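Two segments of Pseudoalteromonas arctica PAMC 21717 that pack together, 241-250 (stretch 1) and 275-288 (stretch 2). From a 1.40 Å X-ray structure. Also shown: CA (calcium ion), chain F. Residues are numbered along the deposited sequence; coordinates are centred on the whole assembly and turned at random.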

# COMPACT_ATOMS: atom_id res chain seq x y z
N ASP A 241 -0.53 -12.59 8.03
CA ASP A 241 -1.95 -12.77 8.24
C ASP A 241 -2.66 -13.28 7.06
O ASP A 241 -3.54 -14.20 7.11
CB ASP A 241 -2.55 -11.43 8.67
CG ASP A 241 -2.00 -10.99 10.00
OD1 ASP A 241 -2.19 -11.78 11.01
OD2 ASP A 241 -1.41 -9.90 10.17
N VAL A 242 -2.38 -12.71 5.87
CA VAL A 242 -3.01 -13.02 4.57
C VAL A 242 -2.01 -12.81 3.46
O VAL A 242 -0.97 -12.18 3.68
CB VAL A 242 -4.25 -12.12 4.31
CG1 VAL A 242 -5.32 -12.29 5.39
CG2 VAL A 242 -3.85 -10.66 4.19
N ALA A 243 -2.35 -13.31 2.28
CA ALA A 243 -1.63 -13.00 1.09
C ALA A 243 -2.47 -12.26 0.09
O ALA A 243 -3.69 -12.37 0.10
CB ALA A 243 -1.10 -14.28 0.46
N ALA A 244 -1.80 -11.59 -0.84
CA ALA A 244 -2.50 -10.90 -1.95
C ALA A 244 -1.54 -10.85 -3.12
O ALA A 244 -0.32 -10.96 -2.91
CB ALA A 244 -2.99 -9.52 -1.51
N PRO A 245 -2.03 -10.58 -4.33
CA PRO A 245 -1.12 -10.47 -5.46
C PRO A 245 -0.19 -9.32 -5.36
O PRO A 245 -0.60 -8.15 -5.31
CB PRO A 245 -2.10 -10.35 -6.66
CG PRO A 245 -3.32 -9.84 -6.08
CD PRO A 245 -3.44 -10.47 -4.75
N GLY A 246 1.13 -9.58 -5.41
CA GLY A 246 2.16 -8.62 -5.60
C GLY A 246 3.02 -8.75 -6.82
O GLY A 246 3.88 -7.96 -7.08
N GLY A 247 2.76 -9.87 -7.55
CA GLY A 247 3.43 -10.10 -8.84
C GLY A 247 4.75 -10.79 -8.72
O GLY A 247 5.41 -10.79 -7.69
N ALA A 248 5.11 -11.45 -9.81
CA ALA A 248 6.41 -12.18 -9.89
C ALA A 248 6.98 -11.94 -11.27
O ALA A 248 6.58 -12.71 -12.21
CB ALA A 248 6.24 -13.61 -9.53
N GLN A 249 7.88 -10.98 -11.40
CA GLN A 249 8.43 -10.55 -12.67
C GLN A 249 9.77 -11.18 -12.88
O GLN A 249 10.50 -11.53 -11.94
CB GLN A 249 8.60 -9.03 -12.63
CG GLN A 249 7.27 -8.24 -12.54
CD GLN A 249 7.55 -6.76 -12.47
OE1 GLN A 249 8.29 -6.29 -11.62
NE2 GLN A 249 6.96 -5.96 -13.42
N SER A 250 10.17 -11.28 -14.17
CA SER A 250 11.51 -11.77 -14.50
C SER A 250 12.30 -10.76 -15.27
O SER A 250 13.46 -11.00 -15.63
CB SER A 250 11.50 -13.14 -15.15
OG SER A 250 11.02 -13.10 -16.50
N GLY A 275 2.75 1.51 -15.16
CA GLY A 275 3.84 0.59 -15.10
C GLY A 275 3.55 -0.60 -14.21
O GLY A 275 2.71 -0.57 -13.32
N TYR A 276 4.23 -1.72 -14.59
CA TYR A 276 4.15 -2.95 -13.83
C TYR A 276 5.29 -3.06 -12.87
O TYR A 276 6.42 -2.95 -13.24
CB TYR A 276 4.19 -4.21 -14.77
CG TYR A 276 3.12 -4.33 -15.78
CD1 TYR A 276 1.90 -4.95 -15.52
CD2 TYR A 276 3.34 -3.87 -17.08
CE1 TYR A 276 0.92 -5.09 -16.51
CE2 TYR A 276 2.36 -4.02 -18.06
CZ TYR A 276 1.23 -4.63 -17.76
OH TYR A 276 0.19 -4.80 -18.72
N SER A 277 4.95 -3.28 -11.58
CA SER A 277 5.93 -3.39 -10.51
C SER A 277 5.67 -4.66 -9.75
O SER A 277 4.64 -5.32 -9.94
CB SER A 277 5.88 -2.21 -9.58
OG SER A 277 6.42 -1.02 -10.21
N GLN A 278 6.52 -5.01 -8.84
CA GLN A 278 6.32 -6.20 -7.98
C GLN A 278 6.81 -5.96 -6.57
O GLN A 278 7.70 -5.17 -6.35
CB GLN A 278 7.02 -7.43 -8.51
CG GLN A 278 8.51 -7.39 -8.52
CD GLN A 278 9.21 -8.69 -8.86
OE1 GLN A 278 8.59 -9.69 -9.12
NE2 GLN A 278 10.50 -8.66 -8.80
N GLY A 279 6.19 -6.73 -5.65
CA GLY A 279 6.67 -6.74 -4.27
C GLY A 279 5.55 -6.98 -3.38
O GLY A 279 4.35 -6.87 -3.65
N THR A 280 5.91 -7.27 -2.09
CA THR A 280 4.92 -7.19 -1.00
C THR A 280 4.36 -5.74 -0.93
O THR A 280 3.20 -5.61 -0.49
CB THR A 280 5.42 -7.68 0.33
OG1 THR A 280 6.54 -6.93 0.72
CG2 THR A 280 5.69 -9.16 0.33
N SER A 281 5.06 -4.77 -1.44
CA SER A 281 4.56 -3.40 -1.51
C SER A 281 3.33 -3.26 -2.42
O SER A 281 2.61 -2.31 -2.26
CB SER A 281 5.61 -2.49 -2.16
OG SER A 281 6.62 -2.10 -1.27
N MET A 282 3.19 -4.16 -3.40
CA MET A 282 2.08 -4.17 -4.34
C MET A 282 0.96 -5.00 -3.80
O MET A 282 -0.22 -4.74 -4.08
CB MET A 282 2.50 -4.66 -5.71
CG MET A 282 3.26 -3.67 -6.64
SD MET A 282 4.87 -3.12 -6.05
CE MET A 282 4.45 -1.49 -5.46
N ALA A 283 1.29 -6.03 -3.00
CA ALA A 283 0.25 -6.86 -2.35
C ALA A 283 -0.48 -6.09 -1.27
O ALA A 283 -1.72 -6.14 -1.17
CB ALA A 283 0.94 -8.11 -1.79
N ALA A 284 0.24 -5.38 -0.42
CA ALA A 284 -0.38 -4.61 0.68
C ALA A 284 -1.50 -3.69 0.25
O ALA A 284 -2.56 -3.76 0.89
CB ALA A 284 0.70 -3.89 1.50
N PRO A 285 -1.35 -2.90 -0.78
CA PRO A 285 -2.49 -1.93 -1.12
C PRO A 285 -3.68 -2.68 -1.65
O PRO A 285 -4.79 -2.12 -1.57
CB PRO A 285 -1.86 -0.98 -2.11
CG PRO A 285 -0.67 -1.76 -2.65
CD PRO A 285 -0.12 -2.45 -1.48
N HIS A 286 -3.55 -3.88 -2.20
CA HIS A 286 -4.75 -4.69 -2.47
C HIS A 286 -5.50 -4.92 -1.21
O HIS A 286 -6.76 -4.82 -1.15
CB HIS A 286 -4.39 -5.99 -3.16
CG HIS A 286 -3.98 -5.90 -4.62
ND1 HIS A 286 -2.70 -5.69 -5.04
CD2 HIS A 286 -4.74 -6.00 -5.76
CE1 HIS A 286 -2.72 -5.69 -6.38
NE2 HIS A 286 -3.93 -5.89 -6.84
N VAL A 287 -4.80 -5.32 -0.14
CA VAL A 287 -5.43 -5.60 1.14
C VAL A 287 -5.97 -4.31 1.80
O VAL A 287 -7.08 -4.35 2.35
CB VAL A 287 -4.47 -6.36 2.05
CG1 VAL A 287 -5.07 -6.65 3.42
CG2 VAL A 287 -4.00 -7.59 1.36
N ALA A 288 -5.25 -3.22 1.70
CA ALA A 288 -5.73 -1.95 2.22
C ALA A 288 -6.98 -1.55 1.50
O ALA A 288 -7.90 -1.05 2.13
CB ALA A 288 -4.64 -0.89 2.12
CA CA F . -1.59 -9.56 12.55
O HOH W 1 9.64 -4.03 -12.87
O HOH W 2 -0.46 -12.19 12.59
O HOH W 3 -1.95 -11.26 14.17
O HOH W 4 0.63 -10.56 12.26
O HOH W 5 0.18 -8.41 13.96
O HOH W 6 -2.64 -8.24 14.43

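The contact is a close, mostly buried packing of a short strand and the loop after it against the start of a helix and the segment leading into it, apolar at the strand end and hydrogen-bonded along the loop. Strand 242-245 crosses helix 280-288 steeply, at 106° between their N-to-C directions, with the axes 6.6 Å apart at closest approach. Small and branched apolar side chains meet at the crossing: Ala244 CB lies 3.6 Å from Val287 CG2 and 4.2 Å from Ala283 CB, and Val242 CG2 extends the apolar patch, 4.2 Å from Val287 CG2. Pro245 covers one face of the His286 ring, its CG 4.0 Å from the ring centroid and nearly on the ring normal, a CH-pi contact. The ring is held from within its own helix, where His286 ND1 donates to Met282 O at 2.8 Å. Pro245 O is also near, 3.2 Å from His286 ND1, but the angle is too poor for a hydrogen bond; it instead receives a CA-H...O contact from Ala283 CA at 3.3 Å.

At Gly246 the backbones come together, its CA 4.2 Å from Ala283 CA. A CB here would fall 2.3 Å from Gly279 O, a clash, so the missing side chain is what allows the approach. Gly246 O accepts a hydrogen bond from Gly279 N (3.0 Å), the N-cap residue, whose own O receives the amides of Met282 and Ala283. Farther along, two glutamines tie the segments together: the backbone N of Gln249 donates to Gln278 OE1 in a short, nearly linear bond (2.7 Å, 175°), while its side-chain NE2 reaches Tyr276 O in a weak one (3.1 Å). Water 1 donates to Gln249 OE1 at 2.9 Å and, weakly, to Tyr276 O at 3.4 Å, bridging the same pair.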